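PDB 6BRL: glutamate tRNA ligase from Elizabethkingia meningoseptica, which probably attaches glutamate to its cognate tRNA as a class I aminoacyl-tRNA synthetase, and is caught here with the amino acid bound. Local coordinates for residues K11-F16 against G43-L48; R49-D54 against P208-A213; F307-A312 against E323-D328; V433-L438 against G468-P473. All coordinates share one frame; numbering follows the deposited sequence.

Interaction 1: residues K11-F16 against G43-L48; sequences KVRVRF and GGDFIL. With GLU (glutamic acid), chain B.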
# COMPACT_ATOMS: atom_id res chain seq x y z
N LYS A 11 22.74 -17.14 7.58
CA LYS A 11 21.47 -17.11 6.85
C LYS A 11 20.88 -15.70 6.88
O LYS A 11 20.83 -15.07 7.94
CB LYS A 11 20.48 -18.10 7.47
CG LYS A 11 19.20 -18.31 6.65
CD LYS A 11 18.26 -19.28 7.35
CE LYS A 11 18.21 -19.01 8.87
NZ LYS A 11 17.06 -19.68 9.59
N VAL A 12 20.45 -15.20 5.72
CA VAL A 12 19.87 -13.86 5.67
C VAL A 12 18.60 -13.82 6.50
O VAL A 12 17.74 -14.70 6.37
CB VAL A 12 19.58 -13.46 4.21
CG1 VAL A 12 18.63 -12.25 4.18
CG2 VAL A 12 20.85 -13.14 3.51
N ARG A 13 18.46 -12.79 7.35
CA ARG A 13 17.25 -12.61 8.14
C ARG A 13 16.88 -11.13 8.16
O ARG A 13 17.71 -10.29 8.53
CB ARG A 13 17.46 -13.16 9.57
CG ARG A 13 17.58 -14.70 9.65
CD ARG A 13 17.84 -15.27 11.10
NE ARG A 13 16.92 -14.73 12.13
CZ ARG A 13 15.69 -15.20 12.35
NH1 ARG A 13 15.21 -16.19 11.60
NH2 ARG A 13 14.90 -14.67 13.29
N VAL A 14 15.64 -10.81 7.75
CA VAL A 14 15.15 -9.43 7.72
C VAL A 14 13.86 -9.35 8.55
O VAL A 14 13.18 -10.35 8.74
CB VAL A 14 14.88 -8.93 6.28
CG1 VAL A 14 16.15 -9.06 5.40
CG2 VAL A 14 13.74 -9.68 5.67
N ARG A 15 13.53 -8.16 9.02
CA ARG A 15 12.30 -7.98 9.80
C ARG A 15 11.60 -6.70 9.38
O ARG A 15 12.24 -5.65 9.24
CB ARG A 15 12.55 -7.93 11.32
CG ARG A 15 13.15 -6.63 11.91
CD ARG A 15 14.56 -6.25 11.38
NE ARG A 15 15.09 -5.10 12.11
CZ ARG A 15 14.70 -3.84 11.88
NH1 ARG A 15 13.79 -3.58 10.92
NH2 ARG A 15 15.20 -2.84 12.61
N PHE A 16 10.30 -6.81 9.14
CA PHE A 16 9.40 -5.67 9.06
C PHE A 16 8.97 -5.37 10.50
O PHE A 16 8.49 -6.26 11.19
CB PHE A 16 8.20 -6.02 8.16
CG PHE A 16 7.24 -4.87 7.93
CD1 PHE A 16 7.70 -3.62 7.55
CD2 PHE A 16 5.88 -5.06 8.05
CE1 PHE A 16 6.83 -2.56 7.30
CE2 PHE A 16 4.98 -3.99 7.81
CZ PHE A 16 5.45 -2.75 7.45
N GLY A 43 17.02 -17.11 0.08
CA GLY A 43 16.75 -18.30 0.86
C GLY A 43 16.66 -18.08 2.36
O GLY A 43 16.89 -19.02 3.13
N GLY A 44 16.30 -16.87 2.81
CA GLY A 44 16.32 -16.52 4.21
C GLY A 44 14.92 -16.31 4.78
O GLY A 44 13.91 -16.69 4.17
N ASP A 45 14.87 -15.68 5.97
CA ASP A 45 13.67 -15.55 6.78
C ASP A 45 13.17 -14.11 6.85
O ASP A 45 13.95 -13.16 6.91
CB ASP A 45 13.90 -16.04 8.21
CG ASP A 45 14.54 -17.40 8.25
OD1 ASP A 45 14.13 -18.25 7.44
OD2 ASP A 45 15.46 -17.62 9.08
N PHE A 46 11.84 -14.00 6.91
CA PHE A 46 11.10 -12.75 6.86
C PHE A 46 10.34 -12.68 8.18
O PHE A 46 9.40 -13.45 8.41
CB PHE A 46 10.14 -12.72 5.65
CG PHE A 46 9.18 -11.53 5.64
CD1 PHE A 46 9.64 -10.26 5.95
CD2 PHE A 46 7.83 -11.68 5.32
CE1 PHE A 46 8.77 -9.17 5.95
CE2 PHE A 46 6.95 -10.59 5.31
CZ PHE A 46 7.43 -9.33 5.63
N ILE A 47 10.74 -11.78 9.06
CA ILE A 47 10.22 -11.73 10.42
C ILE A 47 9.30 -10.52 10.53
O ILE A 47 9.61 -9.47 9.95
CB ILE A 47 11.38 -11.63 11.44
CG1 ILE A 47 12.13 -12.95 11.55
CG2 ILE A 47 10.85 -11.17 12.81
CD1 ILE A 47 13.24 -13.14 10.55
N LEU A 48 8.18 -10.66 11.27
CA LEU A 48 7.37 -9.50 11.66
C LEU A 48 7.57 -9.28 13.16
O LEU A 48 7.29 -10.18 13.96
CB LEU A 48 5.88 -9.74 11.36
CG LEU A 48 4.97 -8.66 11.97
CD1 LEU A 48 5.27 -7.32 11.29
CD2 LEU A 48 3.50 -9.00 11.78
N GLU B . 9.20 0.81 14.67
CA GLU B . 9.96 1.43 13.58
C GLU B . 9.03 2.02 12.49
O GLU B . 9.47 2.71 11.54
CB GLU B . 10.93 0.41 12.97
CG GLU B . 12.09 1.01 12.20
CD GLU B . 13.14 -0.03 11.85
OE1 GLU B . 14.22 -0.03 12.53
OE2 GLU B . 12.85 -0.84 10.93
OXT GLU B . 7.80 1.83 12.55

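Interaction 2: residues R49-D54 against P208-A213; sequences RIEDTD and PTYHFA. With GLU (glutamic acid), chain B.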
# COMPACT_ATOMS: atom_id res chain seq x y z
N ARG A 49 8.06 -8.09 13.55
CA ARG A 49 8.19 -7.71 14.96
C ARG A 49 7.30 -6.51 15.22
O ARG A 49 7.37 -5.50 14.50
CB ARG A 49 9.66 -7.39 15.32
CG ARG A 49 9.86 -7.05 16.86
CD ARG A 49 11.36 -6.89 17.24
NE ARG A 49 11.98 -5.70 16.63
CZ ARG A 49 13.15 -5.72 15.97
NH1 ARG A 49 13.85 -6.85 15.85
NH2 ARG A 49 13.65 -4.60 15.48
N ILE A 50 6.43 -6.61 16.22
CA ILE A 50 5.49 -5.52 16.51
C ILE A 50 6.14 -4.60 17.54
O ILE A 50 6.44 -5.03 18.66
CB ILE A 50 4.15 -6.06 17.02
CG1 ILE A 50 3.41 -6.78 15.91
CG2 ILE A 50 3.24 -4.89 17.48
CD1 ILE A 50 2.96 -5.84 14.78
N GLU A 51 6.31 -3.32 17.18
CA GLU A 51 7.17 -2.39 17.95
C GLU A 51 6.27 -1.50 18.80
O GLU A 51 5.99 -0.34 18.50
CB GLU A 51 8.09 -1.62 17.01
CG GLU A 51 9.10 -2.63 16.44
CD GLU A 51 10.54 -2.15 16.36
OE1 GLU A 51 10.81 -0.94 16.42
OE2 GLU A 51 11.43 -2.99 16.17
N ASP A 52 5.78 -2.09 19.88
CA ASP A 52 4.70 -1.47 20.65
C ASP A 52 5.20 -1.01 22.01
O ASP A 52 4.53 -1.22 23.02
CB ASP A 52 3.52 -2.43 20.78
CG ASP A 52 3.90 -3.75 21.49
OD1 ASP A 52 5.09 -4.09 21.52
OD2 ASP A 52 3.02 -4.44 22.03
N THR A 53 6.40 -0.42 22.07
CA THR A 53 6.94 0.03 23.36
C THR A 53 6.31 1.34 23.84
O THR A 53 6.35 1.62 25.04
CB THR A 53 8.46 0.21 23.31
OG1 THR A 53 8.81 1.15 22.28
CG2 THR A 53 9.21 -1.12 23.07
N ASP A 54 5.74 2.14 22.93
CA ASP A 54 5.14 3.43 23.30
C ASP A 54 3.64 3.24 23.43
O ASP A 54 2.88 3.36 22.47
CB ASP A 54 5.48 4.50 22.28
CG ASP A 54 5.04 5.88 22.74
OD1 ASP A 54 4.16 5.97 23.63
OD2 ASP A 54 5.56 6.88 22.19
N PRO A 208 12.50 0.41 27.35
CA PRO A 208 13.43 1.01 26.38
C PRO A 208 12.69 1.93 25.41
O PRO A 208 11.51 1.74 25.13
CB PRO A 208 14.00 -0.20 25.63
CG PRO A 208 12.83 -1.21 25.64
CD PRO A 208 12.35 -1.05 27.13
N THR A 209 13.43 2.91 24.88
CA THR A 209 12.96 3.65 23.70
C THR A 209 13.18 2.81 22.45
O THR A 209 13.88 1.81 22.45
CB THR A 209 13.70 4.98 23.55
OG1 THR A 209 15.12 4.71 23.38
CG2 THR A 209 13.45 5.87 24.78
N TYR A 210 12.60 3.28 21.35
CA TYR A 210 12.76 2.60 20.08
C TYR A 210 14.23 2.28 19.78
O TYR A 210 14.54 1.18 19.29
CB TYR A 210 12.15 3.50 18.97
CG TYR A 210 12.75 3.16 17.65
CD1 TYR A 210 12.30 2.05 16.93
CD2 TYR A 210 13.81 3.90 17.12
CE1 TYR A 210 12.86 1.71 15.69
CE2 TYR A 210 14.39 3.57 15.88
CZ TYR A 210 13.91 2.47 15.18
OH TYR A 210 14.47 2.11 13.98
N HIS A 211 15.14 3.23 20.03
CA HIS A 211 16.53 3.04 19.58
C HIS A 211 17.17 1.85 20.28
O HIS A 211 17.83 1.02 19.64
CB HIS A 211 17.34 4.31 19.85
CG HIS A 211 16.80 5.52 19.17
ND1 HIS A 211 16.88 5.69 17.80
CD2 HIS A 211 16.13 6.60 19.65
CE1 HIS A 211 16.29 6.83 17.47
NE2 HIS A 211 15.84 7.41 18.57
N PHE A 212 16.98 1.74 21.59
CA PHE A 212 17.63 0.68 22.34
C PHE A 212 16.93 -0.65 22.08
O PHE A 212 17.58 -1.67 21.83
CB PHE A 212 17.61 1.06 23.84
CG PHE A 212 18.60 0.27 24.73
CD1 PHE A 212 19.84 -0.18 24.25
CD2 PHE A 212 18.27 0.03 26.06
CE1 PHE A 212 20.72 -0.92 25.10
CE2 PHE A 212 19.15 -0.69 26.91
CZ PHE A 212 20.39 -1.14 26.43
N ALA A 213 15.59 -0.66 22.11
CA ALA A 213 14.88 -1.92 21.85
C ALA A 213 15.25 -2.48 20.48
O ALA A 213 15.37 -3.70 20.30
CB ALA A 213 13.36 -1.69 21.96
N GLU B . 9.20 0.81 14.67
CA GLU B . 9.96 1.43 13.58
C GLU B . 9.03 2.02 12.49
O GLU B . 9.47 2.71 11.54
CB GLU B . 10.93 0.41 12.97
CG GLU B . 12.09 1.01 12.20
CD GLU B . 13.14 -0.03 11.85
OE1 GLU B . 14.22 -0.03 12.53
OE2 GLU B . 12.85 -0.84 10.93
OXT GLU B . 7.80 1.83 12.55
O HOH W 1 9.29 3.03 24.01

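Interaction 3: residues F307-A312 against E323-D328; sequences FINMVA and EIVSMD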
# COMPACT_ATOMS: atom_id res chain seq x y z
N PHE A 307 -1.59 -4.51 -7.49
CA PHE A 307 -1.20 -3.54 -6.48
C PHE A 307 0.27 -3.72 -6.09
O PHE A 307 1.03 -2.74 -6.01
CB PHE A 307 -2.12 -3.69 -5.26
CG PHE A 307 -1.66 -2.95 -4.05
CD1 PHE A 307 -1.77 -1.57 -3.97
CD2 PHE A 307 -1.15 -3.64 -2.96
CE1 PHE A 307 -1.36 -0.88 -2.84
CE2 PHE A 307 -0.74 -2.96 -1.81
CZ PHE A 307 -0.83 -1.58 -1.75
N ILE A 308 0.69 -4.96 -5.85
CA ILE A 308 2.04 -5.13 -5.32
C ILE A 308 3.05 -4.96 -6.45
O ILE A 308 4.17 -4.47 -6.21
CB ILE A 308 2.20 -6.48 -4.57
CG1 ILE A 308 3.39 -6.43 -3.59
CG2 ILE A 308 2.33 -7.68 -5.53
CD1 ILE A 308 3.20 -5.32 -2.47
N ASN A 309 2.67 -5.29 -7.69
CA ASN A 309 3.54 -4.99 -8.82
C ASN A 309 3.76 -3.49 -8.93
O ASN A 309 4.88 -3.01 -9.20
CB ASN A 309 2.90 -5.56 -10.10
CG ASN A 309 3.84 -5.60 -11.32
OD1 ASN A 309 3.58 -6.36 -12.28
ND2 ASN A 309 4.87 -4.78 -11.32
N MET A 310 2.69 -2.72 -8.71
CA MET A 310 2.79 -1.27 -8.77
C MET A 310 3.73 -0.74 -7.67
O MET A 310 4.56 0.16 -7.90
CB MET A 310 1.38 -0.67 -8.63
CG MET A 310 1.36 0.84 -8.62
SD MET A 310 1.65 1.60 -7.00
CE MET A 310 0.06 1.24 -6.23
N VAL A 311 3.56 -1.25 -6.45
CA VAL A 311 4.36 -0.76 -5.32
C VAL A 311 5.84 -1.10 -5.55
O VAL A 311 6.73 -0.29 -5.26
CB VAL A 311 3.83 -1.37 -4.01
CG1 VAL A 311 4.77 -1.05 -2.87
CG2 VAL A 311 2.47 -0.81 -3.68
N ALA A 312 6.11 -2.30 -6.06
CA ALA A 312 7.47 -2.75 -6.32
C ALA A 312 8.23 -1.79 -7.22
O ALA A 312 9.45 -1.61 -7.06
CB ALA A 312 7.43 -4.14 -6.96
N GLU A 323 7.69 -4.80 -17.32
CA GLU A 323 6.88 -4.02 -16.38
C GLU A 323 6.01 -4.93 -15.52
O GLU A 323 5.79 -4.66 -14.33
CB GLU A 323 5.98 -3.04 -17.12
CG GLU A 323 6.67 -1.85 -17.73
CD GLU A 323 5.85 -0.58 -17.61
OE1 GLU A 323 5.17 -0.20 -18.61
OE2 GLU A 323 5.89 0.04 -16.51
N ILE A 324 5.49 -5.99 -16.13
CA ILE A 324 4.53 -6.87 -15.47
C ILE A 324 5.31 -8.04 -14.88
O ILE A 324 5.92 -8.82 -15.61
CB ILE A 324 3.47 -7.37 -16.45
CG1 ILE A 324 2.68 -6.18 -16.99
CG2 ILE A 324 2.54 -8.37 -15.76
CD1 ILE A 324 1.99 -5.35 -15.90
N VAL A 325 5.30 -8.16 -13.56
CA VAL A 325 6.11 -9.22 -12.97
C VAL A 325 5.39 -9.78 -11.75
O VAL A 325 4.79 -9.05 -10.95
CB VAL A 325 7.53 -8.66 -12.70
CG1 VAL A 325 7.49 -7.61 -11.58
CG2 VAL A 325 8.52 -9.76 -12.45
N SER A 326 5.44 -11.11 -11.62
CA SER A 326 4.74 -11.77 -10.53
C SER A 326 5.58 -11.78 -9.27
O SER A 326 6.80 -11.57 -9.29
CB SER A 326 4.40 -13.21 -10.91
OG SER A 326 5.62 -13.97 -10.96
N MET A 327 4.94 -12.11 -8.15
CA MET A 327 5.69 -12.24 -6.90
C MET A 327 6.87 -13.19 -7.06
O MET A 327 8.02 -12.84 -6.76
CB MET A 327 4.77 -12.72 -5.78
CG MET A 327 5.51 -12.87 -4.48
SD MET A 327 6.02 -11.24 -3.86
CE MET A 327 4.49 -10.58 -3.20
N ASP A 328 6.62 -14.37 -7.61
CA ASP A 328 7.72 -15.33 -7.71
C ASP A 328 8.82 -14.85 -8.66
O ASP A 328 9.99 -15.16 -8.44
CB ASP A 328 7.17 -16.70 -8.13
CG ASP A 328 6.35 -17.36 -7.03
OD1 ASP A 328 6.67 -17.14 -5.83
OD2 ASP A 328 5.37 -18.07 -7.35

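Interaction 4: residues V433-L438 against G468-P473; sequences VLMQEL and GKVMMP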
# COMPACT_ATOMS: atom_id res chain seq x y z
N VAL A 433 -39.53 3.04 -39.61
CA VAL A 433 -39.89 2.03 -40.60
C VAL A 433 -38.73 1.07 -40.81
O VAL A 433 -38.91 -0.14 -40.98
CB VAL A 433 -40.31 2.71 -41.92
CG1 VAL A 433 -40.49 1.70 -43.01
CG2 VAL A 433 -41.57 3.50 -41.71
N LEU A 434 -37.50 1.59 -40.80
CA LEU A 434 -36.32 0.76 -40.98
C LEU A 434 -36.18 -0.24 -39.84
O LEU A 434 -35.90 -1.43 -40.08
CB LEU A 434 -35.09 1.66 -41.09
CG LEU A 434 -33.74 0.98 -41.19
CD1 LEU A 434 -33.75 0.09 -42.41
CD2 LEU A 434 -32.61 1.99 -41.23
N MET A 435 -36.38 0.21 -38.60
CA MET A 435 -36.22 -0.68 -37.45
C MET A 435 -37.30 -1.77 -37.45
O MET A 435 -37.01 -2.92 -37.10
CB MET A 435 -36.24 0.14 -36.16
CG MET A 435 -35.05 1.12 -35.97
SD MET A 435 -33.46 0.24 -35.80
CE MET A 435 -32.88 0.33 -37.49
N GLN A 436 -38.53 -1.44 -37.87
CA GLN A 436 -39.55 -2.48 -37.96
C GLN A 436 -39.20 -3.50 -39.04
O GLN A 436 -39.35 -4.71 -38.84
CB GLN A 436 -40.93 -1.87 -38.20
CG GLN A 436 -42.06 -2.91 -38.14
CD GLN A 436 -42.03 -3.74 -36.86
OE1 GLN A 436 -41.75 -3.22 -35.77
NE2 GLN A 436 -42.30 -5.05 -36.98
N GLU A 437 -38.71 -3.03 -40.19
CA GLU A 437 -38.20 -3.98 -41.19
C GLU A 437 -37.06 -4.83 -40.63
O GLU A 437 -36.99 -6.05 -40.87
CB GLU A 437 -37.76 -3.21 -42.44
CG GLU A 437 -38.94 -2.51 -43.18
CD GLU A 437 -38.50 -1.61 -44.32
OE1 GLU A 437 -37.29 -1.37 -44.47
OE2 GLU A 437 -39.37 -1.12 -45.07
N LEU A 438 -36.15 -4.21 -39.88
CA LEU A 438 -35.10 -4.99 -39.22
C LEU A 438 -35.70 -6.07 -38.32
O LEU A 438 -35.28 -7.24 -38.36
CB LEU A 438 -34.18 -4.04 -38.45
CG LEU A 438 -33.11 -4.82 -37.66
CD1 LEU A 438 -32.21 -5.53 -38.60
CD2 LEU A 438 -32.32 -3.89 -36.77
N GLY A 468 -23.81 1.53 -41.10
CA GLY A 468 -24.03 2.43 -39.98
C GLY A 468 -25.46 2.93 -39.88
O GLY A 468 -25.95 3.19 -38.78
N LYS A 469 -26.15 3.03 -41.01
CA LYS A 469 -27.53 3.50 -41.01
C LYS A 469 -28.45 2.54 -40.27
O LYS A 469 -29.48 2.97 -39.75
CB LYS A 469 -28.03 3.71 -42.43
CG LYS A 469 -27.20 4.70 -43.23
CD LYS A 469 -27.39 6.11 -42.69
CE LYS A 469 -26.33 7.07 -43.19
NZ LYS A 469 -26.53 8.38 -42.52
N VAL A 470 -28.09 1.26 -40.20
CA VAL A 470 -28.86 0.34 -39.38
C VAL A 470 -28.25 0.20 -38.00
O VAL A 470 -28.98 0.21 -37.00
CB VAL A 470 -28.98 -1.04 -40.06
CG1 VAL A 470 -29.82 -1.98 -39.21
CG2 VAL A 470 -29.59 -0.89 -41.40
N MET A 471 -26.92 0.06 -37.92
CA MET A 471 -26.28 -0.22 -36.65
C MET A 471 -26.46 0.91 -35.64
O MET A 471 -26.57 0.66 -34.44
CB MET A 471 -24.79 -0.50 -36.85
CG MET A 471 -24.47 -1.81 -37.54
SD MET A 471 -25.13 -3.26 -36.69
CE MET A 471 -24.25 -4.51 -37.65
N MET A 472 -26.45 2.17 -36.11
CA MET A 472 -26.46 3.26 -35.13
C MET A 472 -27.82 3.40 -34.45
O MET A 472 -27.88 3.37 -33.20
CB MET A 472 -26.01 4.57 -35.77
CG MET A 472 -25.56 5.60 -34.72
SD MET A 472 -24.92 7.13 -35.43
CE MET A 472 -23.34 6.54 -36.07
N PRO A 473 -28.95 3.50 -35.17
CA PRO A 473 -30.24 3.49 -34.47
C PRO A 473 -30.47 2.22 -33.68
O PRO A 473 -31.13 2.26 -32.63
CB PRO A 473 -31.27 3.67 -35.60
CG PRO A 473 -30.55 3.27 -36.86
CD PRO A 473 -29.12 3.69 -36.63

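Interaction 1: residues K11-F16 against G43-L48
Lys11 and Arg13 converge on one carboxylate oxygen of Asp45, a small example of how a parallel strand pair is pinned by charge near its start. Lys11 NZ lies 2.7 Å from Asp45 OD2, on the syn side of that oxygen, while Arg13 reaches the same atom on the anti side, tilted well out of the carboxylate plane. The CB of Arg13 leaves on the face it shares with Asp45 and Ile47; Arg13 CG passes 3.7 Å from Asp45 OD2, and CD slightly farther. A bend at chi3 (50°) then swings the guanidinium round: NE turns to Met221 O, and Arg13 NH1 comes within 2.9 Å of Asp45 OD2, which lies at the edge of the group, while also pairing with Glu79. Arg13 NH2 rests 3.6 Å from Ile47 CD1, a methyl laid over one guanidinium face. On the opposite side of the sheet, the Phe46 ring turns its edge to Val14 CG2, and Phe46 CE1 approaches Phe16 CB at 3.9 Å. Backbone bonds alternate between the strands, from Val12 O with Asp45 N to Phe16 N with Ile47 O (2.9 Å). Arg15, whose NE is paired with Asp218, grips the side-chain carboxylate of the bound glutamate with both NH1 and NH2. Strands 13-16 and 45-48, joined through helix 26-41, form a beta-alpha-beta unit of the Rossmann-like catalytic fold of class I synthetases.

Interaction 2: residues R49-D54 against P208-A213
The glutamate pocket is walled here by Glu51, in the loop that follows strand 45-48, and Tyr210, in the first turn of helix 210-220. They illustrate how distant parts of a chain can meet by sharing a ligand. Glu51 OE1 lies at the edge of the tyrosine ring, 3.4 Å from Tyr210 CD1, with the carboxylate and ring planes 54° apart. Glu51 OE1 also accepts a hydrogen bond from the amino group of the bound glutamate, and another from Asn214 ND2. Tyr210 takes hold of the other end of the ligand: its ring, anti to the backbone N (chi1 157°), reaches along the substrate until Tyr210 OH donates to the ligand's OE1 at 2.6 Å. Glu51 thus binds the amino group and Tyr210, alongside Arg15, the side-chain carboxylate, consistent with a part in recognising glutamate. Arg49 holds the other oxygen of Glu51. Its NE and NH2 approach side-on and both bind Glu51 OE2, which lies close to the guanidinium plane; together with the bonds to OE1 this should restrain the carboxylate. Arg49 also pairs with Asp218. Farther along the loop the joint is looser. Thr53 OG1 and Pro208 O are bridged by one water, which donates to the carbonyl, while Thr53 CG2 rests 4.3 Å from Ala213 CB. Thr209, the N-cap of helix 210-220, ties this corner to strand 200-202 through its hydroxyl and Val200 O; Tyr99 of helix 96-107 touches Pro208 and Ala213, and Trp232 stacks on Tyr210.

Interaction 3: residues F307-A312 against E323-D328
Within 307-312, Ile308 is the first residue to touch 323-328, its CG2 methyl lying 4.3 Å from the CE methyl of Met327. Both chi2 and chi3 of the methionine are bent (68° and 77°), which carries its end toward the helix although its first bond does not aim there. Ile308 also touches Val29 and Leu33 of helix 26-41. Asn309 comes next and does the polar work. With CG anti to its backbone N (chi1 -167°), the amide reaches the loop 323-325 and engages the backbone on both sides of Ile324. Val325 N gives Asn309 OD1 a bond of 2.8 Å, straight at hydrogen but arriving from above the carbonyl plane; Asn309 ND2 donates to Glu323 O at 3.1 Å, nearly along the C=O axis. This is the principle of an asparagine acting as a stand-in for a neighbouring peptide. OD1 takes a further bond from Tyr358 of helix 348-360, so the buried oxygen is gripped twice. The Val325 side chain runs at about a right angle to that of Asn309, its CG1 3.9 Å from Asn309 ND2. Immediately beyond, the Ser326 side chain caps a backbone N in the first turn of helix 327-333 while Glu329 OE1 takes Ser326 N, consistent with a capping box. At Ala312, the last residue of its helix, the carbonyl oxygen bonds Tyr34 OH and the methyl meets Met330.

Interaction 4: residues V433-L438 against G468-P473
Leu434 and Leu438, one turn apart on helix 431-442, meet the two branches of Val470 separately. Leu434 CD2 approaches Val470 CG2 at 4.2 Å, and Leu438 CD2 approaches Val470 CG1 at 4.0 Å, each leucine slanting across the valine. Both leucines have CG anti to the backbone N, which sends both out toward the second helix, and Val470 fits its forked end against the pair. Met435 comes in differently. Bent at chi2 and chi3, the latter at 96°, it curls its end round to the second helix and crosses the ring of Pro473 at about a right angle, with Met435 CE 3.8 Å from Pro473 CG and SD somewhat farther, 4.1 Å from Pro473 CB. The Met435 CE methyl also lies 4.2 Å from Val470 CG1. Here the general case of apolar side chains meeting between helices is seen at a right angle: the two helical segments cross at -90° with axes 10.5 Å apart, within the all-helical anticodon-binding domain. A proline inside a helix adds a detail. Helix 467-479 is kinked at Pro473, whose nitrogen has no hydrogen to offer the preceding turn; Lys469 O, the carbonyl four residues back, instead has Leu434 CD2 beside it at 3.6 Å. Helix 449-463 touches both partners, through Leu459 on Leu438 and Ile456 on Val470. Trp427 lies against both Met435 and Pro473, and Ile503 and Ile507 of helix 496-510 reach Met435.

Overall arrangement
The four contacts follow one another along the chain, and their spacing mirrors the division of labour expected in a glutamyl-tRNA synthetase. Interactions 1 and 2 have centres about 19 Å apart and join directly where strand 13-16 meets the chain leaving strand 45-48, through a probable Phe16 O to Arg49 N bond; both touch the bound glutamate. Interaction 3 belongs to the same catalytic part of the chain, about 20 Å from interaction 1 between centres, and helix 26-41 packs against both. Interaction 4 stands apart in the anticodon-binding part, its centre about 67 Å from that of interaction 1, consistent with an elongated enzyme addressing both ends of a tRNA.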